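Local atomic coordinates of YfkN protein (Bacillus subtilis subsp. subtilis, PDB entry 3GVE), a protein that belongs to the calcineurin-like phosphoesterase family and holds a manganese ion and a magnesium ion in neighbouring metal sites at the strand ends of a two-sheet fold. Residues L12-T17 and L58-G63; I211-H216 and D243-G248; P276-S281 and G288-K293. One frame throughout, in Å; residues are numbered along the deposited sequence.

Contact 1 (L12-T17 and L58-G63)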
loop_
_atom_site.group_PDB
_atom_site.type_symbol
_atom_site.label_atom_id
_atom_site.label_comp_id
_atom_site.label_asym_id
_atom_site.label_seq_id
_atom_site.Cartn_x
_atom_site.Cartn_y
_atom_site.Cartn_z
ATOM N N LEU A 12 -0.419 -32.667 13.614
ATOM C CA LEU A 12 -0.762 -32.076 12.333
ATOM C C LEU A 12 -0.299 -30.609 12.337
ATOM O O LEU A 12 -0.562 -29.885 13.276
ATOM C CB LEU A 12 -2.279 -32.166 12.130
ATOM C CG LEU A 12 -2.839 -31.522 10.867
ATOM C CD1 LEU A 12 -2.282 -32.232 9.636
ATOM C CD2 LEU A 12 -4.352 -31.579 10.878
ATOM N N SER A 13 0.422 -30.197 11.301
ATOM C CA SER A 13 0.857 -28.810 11.171
ATOM C C SER A 13 0.117 -28.166 10.014
ATOM O O SER A 13 -0.064 -28.774 8.979
ATOM C CB SER A 13 2.349 -28.743 10.903
ATOM O OG SER A 13 3.083 -29.185 12.016
ATOM N N ILE A 14 -0.310 -26.929 10.205
ATOM C CA ILE A 14 -0.960 -26.177 9.145
ATOM C C ILE A 14 -0.130 -24.934 8.893
ATOM O O ILE A 14 0.092 -24.158 9.794
ATOM C CB ILE A 14 -2.393 -25.744 9.562
ATOM C CG1 ILE A 14 -3.259 -26.953 9.941
ATOM C CG2 ILE A 14 -3.066 -24.957 8.443
ATOM C CD1 ILE A 14 -4.377 -26.594 10.878
ATOM N N LEU A 15 0.325 -24.771 7.660
ATOM C CA LEU A 15 1.076 -23.577 7.254
ATOM C C LEU A 15 0.154 -22.668 6.454
ATOM O O LEU A 15 -0.627 -23.161 5.667
ATOM C CB LEU A 15 2.263 -23.984 6.396
ATOM C CG LEU A 15 3.160 -25.095 6.965
ATOM C CD1 LEU A 15 4.307 -25.351 5.995
ATOM C CD2 LEU A 15 3.695 -24.738 8.347
ATOM N N ALA A 16 0.251 -21.355 6.662
ATOM C CA ALA A 16 -0.716 -20.420 6.072
ATOM C C ALA A 16 -0.115 -19.128 5.558
ATOM O O ALA A 16 0.696 -18.493 6.253
ATOM C CB ALA A 16 -1.812 -20.079 7.088
ATOM N N THR A 17 -0.555 -18.725 4.360
ATOM C CA THR A 17 -0.231 -17.360 3.866
ATOM C C THR A 17 -1.496 -16.544 3.835
ATOM O O THR A 17 -2.656 -17.106 3.823
ATOM C CB THR A 17 0.414 -17.437 2.477
ATOM O OG1 THR A 17 -0.403 -18.265 1.604
ATOM C CG2 THR A 17 1.792 -18.036 2.565
ATOM N N LEU A 58 -0.131 -29.422 6.150
ATOM C CA LEU A 58 -1.039 -28.835 5.188
ATOM C C LEU A 58 -0.607 -27.403 4.920
ATOM O O LEU A 58 -0.012 -26.784 5.780
ATOM C CB LEU A 58 -2.461 -28.843 5.752
ATOM C CG LEU A 58 -2.967 -30.226 6.163
ATOM C CD1 LEU A 58 -4.286 -30.047 6.898
ATOM C CD2 LEU A 58 -3.124 -31.135 4.924
ATOM N N LEU A 59 -0.941 -26.901 3.732
ATOM C CA LEU A 59 -0.593 -25.552 3.314
ATOM C C LEU A 59 -1.833 -24.860 2.730
ATOM O O LEU A 59 -2.456 -25.341 1.815
ATOM C CB LEU A 59 0.546 -25.607 2.291
ATOM C CG LEU A 59 0.911 -24.283 1.598
ATOM C CD1 LEU A 59 1.454 -23.255 2.600
ATOM C CD2 LEU A 59 1.945 -24.561 0.500
ATOM N N VAL A 60 -2.172 -23.717 3.305
ATOM C CA VAL A 60 -3.390 -22.990 2.919
ATOM C C VAL A 60 -3.118 -21.514 2.698
ATOM O O VAL A 60 -2.231 -20.938 3.295
ATOM C CB VAL A 60 -4.511 -23.155 3.987
ATOM C CG1 VAL A 60 -4.821 -24.649 4.189
ATOM C CG2 VAL A 60 -4.123 -22.515 5.312
ATOM N N ASP A 61 -3.903 -20.924 1.816
ATOM C CA ASP A 61 -3.868 -19.476 1.615
ATOM C C ASP A 61 -5.173 -18.848 2.064
ATOM O O ASP A 61 -6.231 -19.424 1.872
ATOM C CB ASP A 61 -3.633 -19.116 0.155
ATOM C CG ASP A 61 -3.476 -17.625 -0.035
ATOM O OD1 ASP A 61 -2.447 -17.064 0.378
ATOM O OD2 ASP A 61 -4.408 -17.013 -0.542
ATOM N N ASN A 62 -5.074 -17.654 2.635
ATOM C CA ASN A 62 -6.236 -16.981 3.206
ATOM C C ASN A 62 -6.854 -15.829 2.410
ATOM O O ASN A 62 -7.663 -15.091 2.950
ATOM C CB ASN A 62 -5.899 -16.509 4.625
ATOM C CG ASN A 62 -7.125 -16.465 5.535
ATOM O OD1 ASN A 62 -7.969 -17.351 5.496
ATOM N ND2 ASN A 62 -7.201 -15.424 6.380
ATOM N N GLY A 63 -6.493 -15.700 1.132
ATOM C CA GLY A 63 -7.109 -14.703 0.268
ATOM C C GLY A 63 -6.383 -13.365 0.204
ATOM O O GLY A 63 -5.341 -13.186 0.811
#
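The hydroxyl of T17 is gripped twice: OG1 donates to D61 OD1 at 2.7 Å and is also hydrogen-bonded to the phenol of Y101. It reaches the acid because OG1 stands between the backbone N and the carbonyl carbon (chi1 50°), and it uses the anti lone pair of OD1, the two side chains crossing at about a right angle. The other oxygen of D61 serves its own chain two residues on. OD2 accepts the N-H of G63 at 3.0 Å, an Asx turn in which the donor stands well above the carboxylate plane. A short branched hydroxyl and a short acid thus suit the place where strand 58-61 gives way to a loop. There N62 N bonds T17 O at 2.7 Å, though bent to 139° at the hydrogen.

Upstream the strands run parallel. The N-H of L58 meets S13 O and that of L15 meets L58 O; V60 N then bonds L15 O, and T17 N bonds V60 O. Side chains alternate between two buried faces. On one, V60 CG2 lies 3.8 Å from A16 CB and 4.1 Å from I14 CG2, while L58 CD1 touches L12 CD1 at 4.0 Å. The small A16 leaves room for I246, and this aliphatic face packs on strands 210-215 and 244-247. On the other face L59 CD1 rests against L15 CB at 3.9 Å, with Y101 nearby.

N62 carries the contact toward the metals: its ND2 bonds A215 O, and its carbonyl takes the ND1 hydrogen of H216, a magnesium ligand. The buried D61 carboxylate meets neutral donors at both oxygens, which would probably spread its negative charge, while N62, whose carbonyl holds ND1, is placed as a second-shell residue and probably steadies the H216 ring.

Contact 2 (I211-H216 and D243-G248); sequences IIALAH and DAIISG. With MG (magnesium ion), chain D.
Polar pairing begins where D243 reaches I211. D243 OD2 accepts I211 N at 2.8 Å through its anti lone pair, while D243 N returns a bond to I211 O at 2.9 Å, with the donor in the plane of that carbonyl. A short acid just ahead of strand 244-247 can therefore take the N-H at this end of the pairing. Beyond it the parallel strands alternate donors: A213 N to A244 O, I246 N to A213 O and A215 N to I246 O, the last bent to 141°.

Apolar contacts divide between two faces. L214 runs alongside I246 in the same direction, its CD2 3.9 Å from I246 CG1; this face, with I212 and A244, packs against I14 and A16. On the other, A215 CB meets I245 CG2 at 4.0 Å, and the small A215 suits the close cover of helix 232-238, whose L235 touches it, while I245 meets A236.

Metal binding falls to H216, whose NE2 lies 2.3 Å from the magnesium ion. D64, N108, H249 and a water complete the site. Strands 210-215 and 244-247 with helix 232-238 form a beta-alpha-beta unit, and a histidine ligand just past a strand end is characteristic of the calcineurin-like metal site.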
loop_
_atom_site.group_PDB
_atom_site.type_symbol
_atom_site.label_atom_id
_atom_site.label_comp_id
_atom_site.label_asym_id
_atom_site.label_seq_id
_atom_site.Cartn_x
_atom_site.Cartn_y
_atom_site.Cartn_z
ATOM N N ILE A 211 -11.625 -29.201 11.456
ATOM C CA ILE A 211 -12.169 -28.132 10.626
ATOM C C ILE A 211 -11.256 -26.901 10.698
ATOM O O ILE A 211 -10.987 -26.385 11.781
ATOM C CB ILE A 211 -13.626 -27.757 11.042
ATOM C CG1 ILE A 211 -14.600 -28.901 10.696
ATOM C CG2 ILE A 211 -14.061 -26.457 10.352
ATOM C CD1 ILE A 211 -16.020 -28.679 11.173
ATOM N N ILE A 212 -10.804 -26.451 9.519
ATOM C CA ILE A 212 -9.873 -25.263 9.414
ATOM C C ILE A 212 -10.646 -24.163 8.757
ATOM O O ILE A 212 -11.209 -24.333 7.648
ATOM C CB ILE A 212 -8.642 -25.649 8.604
ATOM C CG1 ILE A 212 -7.867 -26.782 9.314
ATOM C CG2 ILE A 212 -7.754 -24.410 8.480
ATOM C CD1 ILE A 212 -6.849 -27.450 8.443
ATOM N N ALA A 213 -10.752 -23.029 9.450
ATOM C CA ALA A 213 -11.401 -21.858 8.874
ATOM C C ALA A 213 -10.390 -20.957 8.195
ATOM O O ALA A 213 -9.446 -20.486 8.906
ATOM C CB ALA A 213 -12.104 -21.072 10.011
ATOM N N LEU A 214 -10.579 -20.717 6.912
ATOM C CA LEU A 214 -9.836 -19.713 6.186
ATOM C C LEU A 214 -10.675 -18.432 6.275
ATOM O O LEU A 214 -11.501 -18.135 5.438
ATOM C CB LEU A 214 -9.589 -20.191 4.758
ATOM C CG LEU A 214 -8.977 -21.606 4.673
ATOM C CD1 LEU A 214 -8.784 -22.044 3.238
ATOM C CD2 LEU A 214 -7.674 -21.742 5.441
ATOM N N ALA A 215 -10.459 -17.715 7.371
ATOM C CA ALA A 215 -11.279 -16.573 7.710
ATOM C C ALA A 215 -10.610 -15.296 7.241
ATOM O O ALA A 215 -9.730 -14.778 7.895
ATOM C CB ALA A 215 -11.511 -16.545 9.218
ATOM N N HIS A 216 -11.042 -14.803 6.085
ATOM C CA HIS A 216 -10.463 -13.563 5.558
ATOM C C HIS A 216 -11.135 -12.395 6.254
ATOM O O HIS A 216 -12.037 -11.761 5.739
ATOM C CB HIS A 216 -10.523 -13.391 4.031
ATOM C CG HIS A 216 -9.683 -12.237 3.568
ATOM N ND1 HIS A 216 -8.344 -12.377 3.287
ATOM C CD2 HIS A 216 -9.942 -10.910 3.487
ATOM C CE1 HIS A 216 -7.825 -11.196 3.007
ATOM N NE2 HIS A 216 -8.776 -10.289 3.112
ATOM N N ASP A 243 -11.514 -26.035 14.625
ATOM C CA ASP A 243 -10.291 -26.446 15.306
ATOM C C ASP A 243 -9.083 -25.532 15.103
ATOM O O ASP A 243 -8.142 -25.596 15.862
ATOM C CB ASP A 243 -9.930 -27.869 14.904
ATOM C CG ASP A 243 -11.052 -28.837 15.220
ATOM O OD1 ASP A 243 -11.401 -28.973 16.405
ATOM O OD2 ASP A 243 -11.609 -29.411 14.287
ATOM N N ALA A 244 -9.123 -24.710 14.058
ATOM C CA ALA A 244 -8.019 -23.798 13.739
ATOM C C ALA A 244 -8.560 -22.677 12.883
ATOM O O ALA A 244 -9.397 -22.915 12.043
ATOM C CB ALA A 244 -6.938 -24.548 12.988
ATOM N N ILE A 245 -8.039 -21.474 13.103
ATOM C CA ILE A 245 -8.448 -20.294 12.345
ATOM C C ILE A 245 -7.239 -19.579 11.752
ATOM O O ILE A 245 -6.321 -19.206 12.458
ATOM C CB ILE A 245 -9.237 -19.292 13.221
ATOM C CG1 ILE A 245 -10.502 -19.956 13.779
ATOM C CG2 ILE A 245 -9.598 -18.047 12.407
ATOM C CD1 ILE A 245 -11.181 -19.141 14.923
ATOM N N ILE A 246 -7.273 -19.396 10.442
ATOM C CA ILE A 246 -6.340 -18.516 9.761
ATOM C C ILE A 246 -7.057 -17.166 9.596
ATOM O O ILE A 246 -8.166 -17.114 9.090
ATOM C CB ILE A 246 -5.937 -19.059 8.377
ATOM C CG1 ILE A 246 -5.555 -20.551 8.427
ATOM C CG2 ILE A 246 -4.814 -18.212 7.777
ATOM C CD1 ILE A 246 -4.553 -20.913 9.490
ATOM N N SER A 247 -6.400 -16.097 10.032
ATOM C CA SER A 247 -6.961 -14.768 9.988
ATOM C C SER A 247 -6.080 -13.934 9.077
ATOM O O SER A 247 -4.940 -14.222 8.838
ATOM C CB SER A 247 -7.007 -14.193 11.411
ATOM O OG SER A 247 -7.482 -12.861 11.460
ATOM N N GLY A 248 -6.664 -12.877 8.572
ATOM C CA GLY A 248 -5.993 -11.923 7.692
ATOM C C GLY A 248 -6.721 -10.579 7.686
ATOM O O GLY A 248 -7.237 -10.155 8.704
HETATM MG MG MG D . -8.772 -7.999 2.714
HETATM O O HOH W 1 -6.924 -6.590 3.459
#

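Contact 3 (P276-S281 and G288-K293)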
loop_
_atom_site.group_PDB
_atom_site.type_symbol
_atom_site.label_atom_id
_atom_site.label_comp_id
_atom_site.label_asym_id
_atom_site.label_seq_id
_atom_site.Cartn_x
_atom_site.Cartn_y
_atom_site.Cartn_z
ATOM N N PRO A 276 -6.447 -22.269 18.164
ATOM C CA PRO A 276 -5.275 -21.581 17.612
ATOM C C PRO A 276 -5.678 -20.685 16.438
ATOM O O PRO A 276 -6.498 -21.063 15.604
ATOM C CB PRO A 276 -4.367 -22.731 17.150
ATOM C CG PRO A 276 -5.266 -23.873 16.920
ATOM C CD PRO A 276 -6.428 -23.717 17.872
ATOM N N VAL A 277 -5.085 -19.500 16.424
ATOM C CA VAL A 277 -5.330 -18.490 15.411
ATOM C C VAL A 277 -3.994 -17.904 14.995
ATOM O O VAL A 277 -3.159 -17.628 15.830
ATOM C CB VAL A 277 -6.172 -17.333 15.994
ATOM C CG1 VAL A 277 -6.392 -16.231 14.945
ATOM C CG2 VAL A 277 -7.506 -17.863 16.531
ATOM N N VAL A 278 -3.817 -17.707 13.702
ATOM C CA VAL A 278 -2.628 -17.013 13.219
ATOM C C VAL A 278 -3.016 -15.950 12.198
ATOM O O VAL A 278 -3.945 -16.127 11.428
ATOM C CB VAL A 278 -1.569 -17.995 12.626
ATOM C CG1 VAL A 278 -1.080 -18.955 13.723
ATOM C CG2 VAL A 278 -2.125 -18.759 11.418
HETATM N N MSE A 279 -2.268 -14.857 12.205
HETATM C CA MSE A 279 -2.415 -13.792 11.217
HETATM C C MSE A 279 -1.008 -13.377 10.801
HETATM O O MSE A 279 -0.332 -12.612 11.490
HETATM C CB MSE A 279 -3.178 -12.583 11.773
HETATM C CG MSE A 279 -3.297 -11.439 10.754
HETATM SE SE MSE A 279 -3.983 -9.797 11.528
HETATM C CE MSE A 279 -5.786 -10.362 11.895
ATOM N N PRO A 280 -0.572 -13.904 9.669
ATOM C CA PRO A 280 0.814 -13.698 9.243
ATOM C C PRO A 280 1.028 -12.479 8.347
ATOM O O PRO A 280 1.491 -12.576 7.237
ATOM C CB PRO A 280 1.141 -14.998 8.509
ATOM C CG PRO A 280 -0.153 -15.419 7.930
ATOM C CD PRO A 280 -1.185 -15.056 8.976
ATOM N N SER A 281 0.724 -11.313 8.884
ATOM C CA SER A 281 1.089 -10.034 8.274
ATOM C C SER A 281 0.466 -9.898 6.872
ATOM O O SER A 281 -0.698 -10.198 6.678
ATOM C CB SER A 281 2.631 -9.897 8.252
ATOM O OG SER A 281 3.009 -8.577 7.885
ATOM N N GLY A 288 2.251 -18.259 8.724
ATOM C CA GLY A 288 1.503 -18.721 9.884
ATOM C C GLY A 288 1.726 -20.209 10.075
ATOM O O GLY A 288 1.805 -20.954 9.121
ATOM N N VAL A 289 1.797 -20.627 11.330
ATOM C CA VAL A 289 2.056 -22.024 11.667
ATOM C C VAL A 289 1.158 -22.418 12.823
ATOM O O VAL A 289 1.273 -21.873 13.897
ATOM C CB VAL A 289 3.551 -22.260 12.056
ATOM C CG1 VAL A 289 3.806 -23.734 12.356
ATOM C CG2 VAL A 289 4.479 -21.767 10.955
ATOM N N ILE A 290 0.263 -23.365 12.576
ATOM C CA ILE A 290 -0.548 -23.936 13.640
ATOM C C ILE A 290 -0.201 -25.411 13.831
ATOM O O ILE A 290 -0.176 -26.171 12.891
ATOM C CB ILE A 290 -2.052 -23.788 13.340
ATOM C CG1 ILE A 290 -2.444 -22.310 13.439
ATOM C CG2 ILE A 290 -2.880 -24.646 14.262
ATOM C CD1 ILE A 290 -3.907 -22.032 13.136
ATOM N N ASP A 291 0.072 -25.779 15.073
ATOM C CA ASP A 291 0.331 -27.169 15.438
ATOM C C ASP A 291 -0.870 -27.688 16.210
ATOM O O ASP A 291 -1.328 -27.063 17.142
ATOM C CB ASP A 291 1.616 -27.278 16.265
ATOM C CG ASP A 291 2.847 -26.928 15.447
ATOM O OD1 ASP A 291 3.187 -27.683 14.543
ATOM O OD2 ASP A 291 3.438 -25.863 15.687
ATOM N N LEU A 292 -1.382 -28.825 15.765
ATOM C CA LEU A 292 -2.450 -29.545 16.459
ATOM C C LEU A 292 -1.926 -30.894 16.929
ATOM O O LEU A 292 -1.339 -31.621 16.157
ATOM C CB LEU A 292 -3.638 -29.783 15.534
ATOM C CG LEU A 292 -4.331 -28.542 14.945
ATOM C CD1 LEU A 292 -5.508 -28.904 14.061
ATOM C CD2 LEU A 292 -4.728 -27.556 16.055
ATOM N N LYS A 293 -2.258 -31.212 18.194
ATOM C CA LYS A 293 -2.019 -32.645 18.671
ATOM C C LYS A 293 -3.409 -33.247 18.797
ATOM O O LYS A 293 -4.224 -32.860 19.586
ATOM C CB LYS A 293 -1.311 -32.652 20.003
ATOM C CG LYS A 293 0.035 -32.147 19.921
ATOM C CD LYS A 293 0.792 -32.113 21.267
ATOM C CE LYS A 293 2.203 -31.598 21.121
ATOM N NZ LYS A 293 2.943 -31.552 22.512
#
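I290 is met by P276 and V278 through different branches. Its CG1 comes within 3.6 Å of V278 CG1, the two side chains meeting at a slant, whereas its CG2 lies 3.7 Å from P276 CG, with proline and isoleucine crossing at about a right angle. CG2 is placed there by standing anti to the backbone N, while CG1, beside that N (chi1 -69°), faces the valine. The same P276 CG also touches L292 CD2 at 3.8 Å, again at about a right angle, so the compact proline ring sits against two branched chains.

At the other end the strands draw closer. V278 CG2 lies 3.9 Å from G288 CA; glycine suits the place because it brings no side chain into the space the valine fills. P280 CB lies 3.5 Å from G288 N. P280 is the centre of an inverse gamma turn, which bends the chain away as strand 275-280 ends.

The two strands run nearly antiparallel, at 167°, yet they belong to different sheets: their side chains, not their backbones, meet, as expected between the layers of the sandwich in calcineurin-like proteins.

Each strand is positioned by its own sheet. P276 and V278 are held by backbone hydrogen bonds to strand 244-247, whose A244 and I246 also touch I290. P276, V278, A244 and I246 line one side of the interlayer and I290 the other. I290 and L292 are fixed by backbone bonds to I14 and L12, and L292 leans on I14 and on V303. D291 points to the far side, where its OD1 bonds both H11 and S13.

From the N terminus, strand 9-17 is followed by strand 57-61, and contact 1 closes the 40 residues between T17 and L58, which include helix 40-53. Contact 2 closes a second excursion, the 26 residues between H216 and D243 that hold helix 232-238. Contact 3 closes a short connection, the six residues between segments 276-281 and 288-293. The three follow in series; none nests in or crosses another. Strands 9-17 and 286-297 are neighbours in one sheet, and strands 244-247 and 275-280 in the other. Contact 3 therefore bridges the sheets, while contacts 1 and 2 meet at N62, beside the metals.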